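Local coordinates for protein RNA-dependent RNA polymerase (PDB 6QW0) that probably serves as the cap-snatching endonuclease of the Toscana virus L protein, a metal-dependent nuclease that cuts capped host RNAs to prime viral transcription, at residues A35-K39 with D198-L203; P12-T17 with S158-S164. All coordinates share one frame; numbering follows the deposited sequence.

Overall arrangement
From the N terminus, residues 12-17 come first; they lie beside 158-164 as contact 2, which closes a loop of 140 residues and sets the short strand 16-17 parallel to the start of strand 163-171 in the mixed sheet. Residues 35-39 fall within that loop but find their partner beyond it, in 198-203 near the end of helix 183-203, so contact 1 crosses contact 2 instead of nesting in it. Contact 1 ties the edge strand of the small antiparallel sheet to the C-terminal helix. The two lie on opposite sides of the chain's centre, their own centres about 43 Å apart, and do not touch.

Contact 1. Residues A35-K39 with D198-L203; sequences AYVIK and DIFEEL
Tyr-36 reaches from the edge strand of the three-stranded antiparallel sheet across to the C-terminal helix, its ring lying over Ile-199 and its hydroxyl bonded to Glu-202. CB points toward the helix, and CG sits between the backbone N and the carbonyl carbon (chi1 47°). From there the ring meets Ile-199 CG1, which comes over one face, 3.9 Å from the centroid and 8° off the ring normal: a CH-pi contact centred on the ring. CG, CD1 and CD2 are all near this one carbon. Farther out, CE2 has the carboxylate of Glu-202 beside the ring edge, and Tyr-36 OH passes Asp-198 CB at 3.5 Å. At the tip, Tyr-36 OH donates to Glu-202 OE2 at 2.8 Å, meeting that oxygen from above the carboxylate plane; ring and carboxylate planes are 49° apart. The other oxygen, Glu-202 OE1, accepts from a water at 3.0 Å that also donates to Tyr-36 O.

Alternate strand residues point the same way, so Ile-38 also faces the helix while Val-37 points away. The two branches of Ile-38 diverge: CG2 meets Leu-203 CD2 at 3.6 Å, while CD1 touches Ile-199 CG2 and lies 4.0 Å from Glu-202 CB. Ile-199 also reaches Ile-47 of strand 46-49 and Phe-77 of helix 77-82. Tyrosine combines an apolar face for Ile-199 with a polar end for Glu-202. Both carboxylate oxygens of this glutamate thus receive hydrogen bonds, which would probably favour its ionised form.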
ATOM      1  N   ALA A  35       0.756  20.024  13.119  1.00 22.53           N
ATOM      2  CA  ALA A  35       1.807  19.897  14.114  1.00 22.19           C
ATOM      3  C   ALA A  35       1.773  18.511  14.753  1.00 22.08           C
ATOM      4  O   ALA A  35       0.757  17.822  14.736  1.00 28.20           O
ATOM      5  CB  ALA A  35       1.640  20.952  15.210  1.00 23.31           C
ATOM      6  N   TYR A  36       2.907  18.116  15.324  1.00 24.67           N
ATOM      7  CA  TYR A  36       3.019  16.853  16.041  1.00 26.77           C
ATOM      8  C   TYR A  36       3.912  17.053  17.257  1.00 28.85           C
ATOM      9  O   TYR A  36       4.848  17.855  17.237  1.00 28.28           O
ATOM     10  CB  TYR A  36       3.586  15.709  15.144  1.00 26.00           C
ATOM     11  CG  TYR A  36       4.815  16.103  14.345  1.00 26.77           C
ATOM     12  CD1 TYR A  36       4.691  16.691  13.090  1.00 27.05           C
ATOM     13  CD2 TYR A  36       6.102  15.926  14.859  1.00 30.67           C
ATOM     14  CE1 TYR A  36       5.807  17.084  12.361  1.00 28.33           C
ATOM     15  CE2 TYR A  36       7.226  16.315  14.131  1.00 32.54           C
ATOM     16  CZ  TYR A  36       7.069  16.896  12.886  1.00 32.41           C
ATOM     17  OH  TYR A  36       8.177  17.297  12.161  1.00 31.69           O
ATOM     18  N   VAL A  37       3.604  16.325  18.326  1.00 27.80           N
ATOM     19  CA  VAL A  37       4.408  16.327  19.544  1.00 29.51           C
ATOM     20  C   VAL A  37       4.819  14.887  19.812  1.00 29.19           C
ATOM     21  O   VAL A  37       3.956  14.008  19.924  1.00 31.20           O
ATOM     22  CB  VAL A  37       3.644  16.908  20.746  1.00 30.96           C
ATOM     23  CG1 VAL A  37       4.525  16.884  21.995  1.00 32.47           C
ATOM     24  CG2 VAL A  37       3.160  18.326  20.448  1.00 27.63           C
ATOM     25  N   ILE A  38       6.125  14.644  19.894  1.00 32.70           N
ATOM     26  CA  ILE A  38       6.676  13.315  20.136  1.00 33.53           C
ATOM     27  C   ILE A  38       7.185  13.257  21.568  1.00 42.53           C
ATOM     28  O   ILE A  38       7.945  14.134  21.997  1.00 39.93           O
ATOM     29  CB  ILE A  38       7.808  12.980  19.150  1.00 37.17           C
ATOM     30  CG1 ILE A  38       7.298  13.049  17.713  1.00 35.64           C
ATOM     31  CG2 ILE A  38       8.391  11.608  19.471  1.00 39.67           C
ATOM     32  CD1 ILE A  38       8.399  12.944  16.672  1.00 41.99           C
ATOM     33  N   LYS A  39       6.788  12.214  22.295  1.00 40.11           N
ATOM     34  CA  LYS A  39       7.195  12.007  23.679  1.00 49.90           C
ATOM     35  C   LYS A  39       7.670  10.573  23.861  1.00 48.51           C
ATOM     36  O   LYS A  39       7.172   9.651  23.210  1.00 42.97           O
ATOM     37  CB  LYS A  39       6.049  12.303  24.659  1.00 45.21           C
ATOM     38  CG  LYS A  39       5.497  13.718  24.577  1.00 45.77           C
ATOM     39  CD  LYS A  39       6.482  14.722  25.144  1.00 45.91           C
ATOM     40  N   ASP A 198       8.788  13.756   7.947  1.00 25.78           N
ATOM     41  CA  ASP A 198       9.089  14.755   8.975  1.00 27.14           C
ATOM     42  C   ASP A 198       9.164  14.104  10.349  1.00 30.06           C
ATOM     43  O   ASP A 198      10.091  14.364  11.127  1.00 29.41           O
ATOM     44  CB  ASP A 198       8.032  15.860   8.978  1.00 27.77           C
ATOM     45  CG  ASP A 198       8.178  16.837   7.818  1.00 36.18           C
ATOM     46  OD1 ASP A 198       9.269  16.921   7.214  1.00 36.15           O
ATOM     47  OD2 ASP A 198       7.184  17.534   7.514  1.00 38.37           O
ATOM     48  N   ILE A 199       8.187  13.252  10.665  1.00 26.40           N
ATOM     49  CA  ILE A 199       8.154  12.601  11.971  1.00 27.14           C
ATOM     50  C   ILE A 199       9.327  11.647  12.113  1.00 30.16           C
ATOM     51  O   ILE A 199       9.988  11.602  13.157  1.00 30.27           O
ATOM     52  CB  ILE A 199       6.808  11.878  12.170  1.00 26.58           C
ATOM     53  CG1 ILE A 199       5.671  12.894  12.273  1.00 28.41           C
ATOM     54  CG2 ILE A 199       6.847  10.975  13.406  1.00 32.66           C
ATOM     55  CD1 ILE A 199       4.287  12.266  12.186  1.00 28.87           C
ATOM     56  N   PHE A 200       9.614  10.879  11.060  1.00 29.31           N
ATOM     57  CA  PHE A 200      10.683   9.892  11.122  1.00 31.33           C
ATOM     58  C   PHE A 200      12.038  10.538  11.393  1.00 33.98           C
ATOM     59  O   PHE A 200      12.865   9.978  12.121  1.00 37.31           O
ATOM     60  CB  PHE A 200      10.727   9.098   9.819  1.00 32.01           C
ATOM     61  CG  PHE A 200      11.767   8.024   9.809  1.00 33.47           C
ATOM     62  CD1 PHE A 200      11.581   6.858  10.532  1.00 38.00           C
ATOM     63  CD2 PHE A 200      12.945   8.190   9.098  1.00 39.50           C
ATOM     64  CE1 PHE A 200      12.544   5.865  10.535  1.00 37.37           C
ATOM     65  CE2 PHE A 200      13.914   7.202   9.098  1.00 39.67           C
ATOM     66  CZ  PHE A 200      13.711   6.039   9.815  1.00 43.05           C
ATOM     67  N   GLU A 201      12.296  11.704  10.797  1.00 29.67           N
ATOM     68  CA  GLU A 201      13.593  12.343  10.996  1.00 32.47           C
ATOM     69  C   GLU A 201      13.789  12.748  12.450  1.00 37.45           C
ATOM     70  O   GLU A 201      14.917  12.737  12.955  1.00 37.11           O
ATOM     71  CB  GLU A 201      13.738  13.555  10.080  1.00 38.04           C
ATOM     72  CG  GLU A 201      15.152  14.120  10.034  1.00 56.75           C
ATOM     73  CD  GLU A 201      15.202  15.543   9.506  1.00 67.71           C
ATOM     74  OE1 GLU A 201      14.434  15.861   8.573  1.00 68.88           O
ATOM     75  OE2 GLU A 201      16.010  16.343  10.026  1.00 69.59           O
ATOM     76  N   GLU A 202      12.706  13.084  13.146  1.00 30.88           N
ATOM     77  CA  GLU A 202      12.806  13.415  14.562  1.00 34.72           C
ATOM     78  C   GLU A 202      12.752  12.170  15.441  1.00 39.54           C
ATOM     79  O   GLU A 202      13.344  12.160  16.527  1.00 45.84           O
ATOM     80  CB  GLU A 202      11.709  14.424  14.940  1.00 31.46           C
ATOM     81  CG  GLU A 202      11.921  15.794  14.261  1.00 35.89           C
ATOM     82  CD  GLU A 202      10.874  16.844  14.595  1.00 30.65           C
ATOM     83  OE1 GLU A 202      10.414  16.907  15.758  1.00 33.49           O
ATOM     84  OE2 GLU A 202      10.516  17.626  13.679  1.00 28.60           O
ATOM     85  N   LEU A 203      12.094  11.104  14.977  1.00 38.72           N
ATOM     86  CA  LEU A 203      12.079   9.851  15.728  1.00 39.12           C
ATOM     87  C   LEU A 203      13.448   9.183  15.727  1.00 44.14           C
ATOM     88  O   LEU A 203      13.862   8.605  16.740  1.00 46.89           O
ATOM     89  CB  LEU A 203      11.041   8.898  15.145  1.00 37.83           C
ATOM     90  CG  LEU A 203       9.571   9.136  15.469  1.00 39.11           C
ATOM     91  CD1 LEU A 203       8.734   8.053  14.811  1.00 38.97           C
ATOM     92  CD2 LEU A 203       9.356   9.148  16.972  1.00 39.67           C
TER
HETATM   93  O   HOH W   1       7.973  17.176  17.455  1.00 42.69           O

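Contact 2. Residues P12-T17 with S158-S164; sequences PVRALT and SAIKPIS
Parallel beta pairing joins strand 16-17 to the start of strand 163-171, where Leu-16 faces Ile-163 and Thr-17 faces Ser-164. The N-H and C=O of Ile-163 bond to the residues on either side of Leu-16, as in regular parallel pairing: Ile-163 N donates to Ala-15 O at 3.2 Å, and Thr-17 N donates to Ile-163 O at 2.9 Å, with an N-H...O angle of 172°. Leu-16 CA approaches Ile-163 O in a CA-H...O contact. On one face, Leu-16 CD1 packs on Ile-163 CG2 at 3.9 Å; CG anti to the backbone N (chi1 174°) lays the leucine chain across the isoleucine. On the other face, Thr-17 CB meets Ser-164 OG.

The pairing adds a short strand to the mixed sheet of this PD-(D/E)XK-family nuclease domain; strand 163-171 also runs parallel to 124-131, whose Glu-128 and Phe-129 belong to the manganese site. Leu-16 extends to Cys-154 and Leu-155 of helix 136-157, a fitting apolar residue between sheet and helix.

Before the strand, Pro-12 CG rests on Pro-162 CG at 3.7 Å, the two side chains crossing at about a right angle. Arg-14 and Ser-158 are each modelled in two conformers. In those described here, Arg-14 suits the exposed flank: its long chain bends at chi3 (-65°), and Arg-14 NH1 donates a hydrogen bond to a lone pair of Ala-159 O at 2.8 Å, near the guanidinium plane. Ser-158 CB lies 3.4 Å from Ala-15 C while its small hydroxyl bonds to Leu-155 O.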
ATOM      1  N   PRO A  12     -13.987 -17.722 -13.934  1.00 35.88           N
ATOM      2  CA  PRO A  12     -13.230 -16.765 -14.750  1.00 26.05           C
ATOM      3  C   PRO A  12     -11.928 -17.376 -15.239  1.00 31.88           C
ATOM      4  O   PRO A  12     -11.442 -18.371 -14.703  1.00 34.23           O
ATOM      5  CB  PRO A  12     -12.956 -15.610 -13.783  1.00 34.90           C
ATOM      6  CG  PRO A  12     -12.959 -16.251 -12.424  1.00 42.63           C
ATOM      7  CD  PRO A  12     -13.937 -17.398 -12.495  1.00 42.96           C
ATOM      8  N   VAL A  13     -11.353 -16.741 -16.271  1.00 23.99           N
ATOM      9  CA  VAL A  13     -10.057 -17.175 -16.780  1.00 22.56           C
ATOM     10  C   VAL A  13      -9.032 -17.081 -15.664  1.00 22.41           C
ATOM     11  O   VAL A  13      -8.889 -16.038 -15.014  1.00 23.59           O
ATOM     12  CB  VAL A  13      -9.629 -16.319 -17.981  1.00 24.97           C
ATOM     13  CG1 VAL A  13      -8.163 -16.601 -18.343  1.00 24.03           C
ATOM     14  CG2 VAL A  13     -10.522 -16.586 -19.182  1.00 27.03           C
ATOM     15  N   ARG A  14      -8.311 -18.177 -15.440  0.56 22.70           N
ATOM     16  CA  ARG A  14      -7.299 -18.255 -14.393  0.56 19.04           C
ATOM     17  C   ARG A  14      -5.977 -17.780 -14.980  0.56 20.07           C
ATOM     18  O   ARG A  14      -5.300 -18.516 -15.707  0.56 20.33           O
ATOM     19  CB  ARG A  14      -7.211 -19.681 -13.860  0.56 24.02           C
ATOM     20  CG  ARG A  14      -8.483 -20.136 -13.152  0.56 24.99           C
ATOM     21  CD  ARG A  14      -8.482 -21.644 -12.896  0.56 30.60           C
ATOM     22  NE  ARG A  14      -8.505 -22.406 -14.142  0.56 35.07           N
ATOM     23  CZ  ARG A  14      -7.473 -23.092 -14.631  0.56 38.43           C
ATOM     24  NH1 ARG A  14      -6.316 -23.142 -13.978  0.56 34.17           N
ATOM     25  NH2 ARG A  14      -7.607 -23.742 -15.778  0.56 40.15           N
ATOM     26  N   ALA A  15      -5.620 -16.535 -14.682  1.00 20.02           N
ATOM     27  CA  ALA A  15      -4.425 -15.916 -15.233  1.00 18.48           C
ATOM     28  C   ALA A  15      -4.066 -14.729 -14.364  1.00 15.78           C
ATOM     29  O   ALA A  15      -4.861 -14.279 -13.536  1.00 18.17           O
ATOM     30  CB  ALA A  15      -4.632 -15.447 -16.680  1.00 16.46           C
ATOM     31  N   LEU A  16      -2.849 -14.228 -14.576  1.00 17.03           N
ATOM     32  CA  LEU A  16      -2.365 -13.031 -13.896  1.00 16.66           C
ATOM     33  C   LEU A  16      -2.580 -11.802 -14.778  1.00 17.26           C
ATOM     34  O   LEU A  16      -2.163 -11.791 -15.939  1.00 18.47           O
ATOM     35  CB  LEU A  16      -0.881 -13.184 -13.567  1.00 18.09           C
ATOM     36  CG  LEU A  16      -0.168 -11.955 -12.983  1.00 18.15           C
ATOM     37  CD1 LEU A  16      -0.824 -11.563 -11.674  1.00 19.46           C
ATOM     38  CD2 LEU A  16       1.325 -12.255 -12.784  1.00 19.71           C
ATOM     39  N   THR A  17      -3.233 -10.779 -14.223  1.00 16.96           N
ATOM     40  CA  THR A  17      -3.413  -9.484 -14.891  1.00 17.58           C
ATOM     41  C   THR A  17      -2.534  -8.451 -14.206  1.00 17.55           C
ATOM     42  O   THR A  17      -2.561  -8.322 -12.976  1.00 17.95           O
ATOM     43  CB  THR A  17      -4.874  -9.044 -14.850  1.00 17.70           C
ATOM     44  OG1 THR A  17      -5.700 -10.007 -15.509  1.00 19.85           O
ATOM     45  CG2 THR A  17      -5.074  -7.673 -15.515  1.00 20.24           C
ATOM     46  N   SER A 158      -2.173 -17.841  -9.803  1.00 21.16           N
ATOM     47  CA  SER A 158      -3.260 -17.490 -10.707  0.74 19.62           C
ATOM     48  C   SER A 158      -3.874 -18.715 -11.366  1.00 20.61           C
ATOM     49  O   SER A 158      -4.968 -18.608 -11.932  1.00 21.75           O
ATOM     50  CB  SER A 158      -2.767 -16.484 -11.770  0.74 18.27           C
ATOM     51  OG  SER A 158      -1.984 -17.078 -12.799  0.74 18.51           O
ATOM     52  N   ALA A 159      -3.212 -19.869 -11.281  1.00 20.28           N
ATOM     53  CA  ALA A 159      -3.797 -21.102 -11.781  1.00 21.09           C
ATOM     54  C   ALA A 159      -4.954 -21.570 -10.915  1.00 24.67           C
ATOM     55  O   ALA A 159      -5.765 -22.389 -11.370  1.00 24.28           O
ATOM     56  CB  ALA A 159      -2.736 -22.192 -11.832  1.00 22.53           C
ATOM     57  N   ILE A 160      -5.031 -21.075  -9.681  1.00 21.39           N
ATOM     58  CA  ILE A 160      -6.068 -21.447  -8.723  1.00 22.10           C
ATOM     59  C   ILE A 160      -7.227 -20.467  -8.807  1.00 23.03           C
ATOM     60  O   ILE A 160      -8.376 -20.869  -9.017  1.00 24.71           O
ATOM     61  CB  ILE A 160      -5.491 -21.506  -7.304  1.00 24.67           C
ATOM     62  CG1 ILE A 160      -4.366 -22.537  -7.244  1.00 26.71           C
ATOM     63  CG2 ILE A 160      -6.593 -21.821  -6.280  1.00 26.67           C
ATOM     64  CD1 ILE A 160      -3.713 -22.593  -5.912  1.00 32.73           C
ATOM     65  N   LYS A 161      -6.933 -19.170  -8.646  1.00 22.42           N
ATOM     66  CA  LYS A 161      -7.905 -18.109  -8.810  1.00 23.54           C
ATOM     67  C   LYS A 161      -7.189 -16.998  -9.559  1.00 22.67           C
ATOM     68  O   LYS A 161      -6.010 -16.744  -9.288  1.00 22.55           O
ATOM     69  CB  LYS A 161      -8.438 -17.557  -7.479  1.00 23.71           C
ATOM     70  CG  LYS A 161      -9.135 -18.595  -6.612  1.00 28.64           C
ATOM     71  CD  LYS A 161      -9.359 -18.073  -5.196  1.00 32.76           C
ATOM     72  CE  LYS A 161      -9.962 -19.157  -4.312  1.00 44.04           C
ATOM     73  NZ  LYS A 161      -9.558 -18.999  -2.882  1.00 51.49           N
ATOM     74  N   PRO A 162      -7.872 -16.308 -10.469  1.00 22.18           N
ATOM     75  CA  PRO A 162      -7.224 -15.198 -11.180  1.00 20.43           C
ATOM     76  C   PRO A 162      -6.771 -14.121 -10.205  1.00 20.12           C
ATOM     77  O   PRO A 162      -7.451 -13.810  -9.226  1.00 21.81           O
ATOM     78  CB  PRO A 162      -8.320 -14.689 -12.123  1.00 22.71           C
ATOM     79  CG  PRO A 162      -9.585 -15.153 -11.518  1.00 23.44           C
ATOM     80  CD  PRO A 162      -9.292 -16.442 -10.829  1.00 21.36           C
ATOM     81  N   ILE A 163      -5.593 -13.568 -10.477  1.00 19.96           N
ATOM     82  CA  ILE A 163      -5.003 -12.525  -9.643  1.00 16.28           C
ATOM     83  C   ILE A 163      -4.776 -11.282 -10.496  1.00 18.61           C
ATOM     84  O   ILE A 163      -4.331 -11.384 -11.642  1.00 18.92           O
ATOM     85  CB  ILE A 163      -3.672 -13.002  -9.016  1.00 19.21           C
ATOM     86  CG1 ILE A 163      -3.909 -14.131  -8.012  1.00 21.45           C
ATOM     87  CG2 ILE A 163      -2.910 -11.817  -8.353  1.00 22.57           C
ATOM     88  CD1 ILE A 163      -2.614 -14.787  -7.524  1.00 23.86           C
ATOM     89  N   SER A 164      -5.047 -10.107  -9.924  1.00 19.22           N
ATOM     90  CA  SER A 164      -4.563  -8.847 -10.477  1.00 19.11           C
ATOM     91  C   SER A 164      -3.569  -8.267  -9.483  1.00 20.36           C
ATOM     92  O   SER A 164      -3.853  -8.240  -8.279  1.00 19.92           O
ATOM     93  CB  SER A 164      -5.715  -7.870 -10.734  1.00 21.26           C
ATOM     94  OG  SER A 164      -6.577  -8.365 -11.747  1.00 23.12           O
TER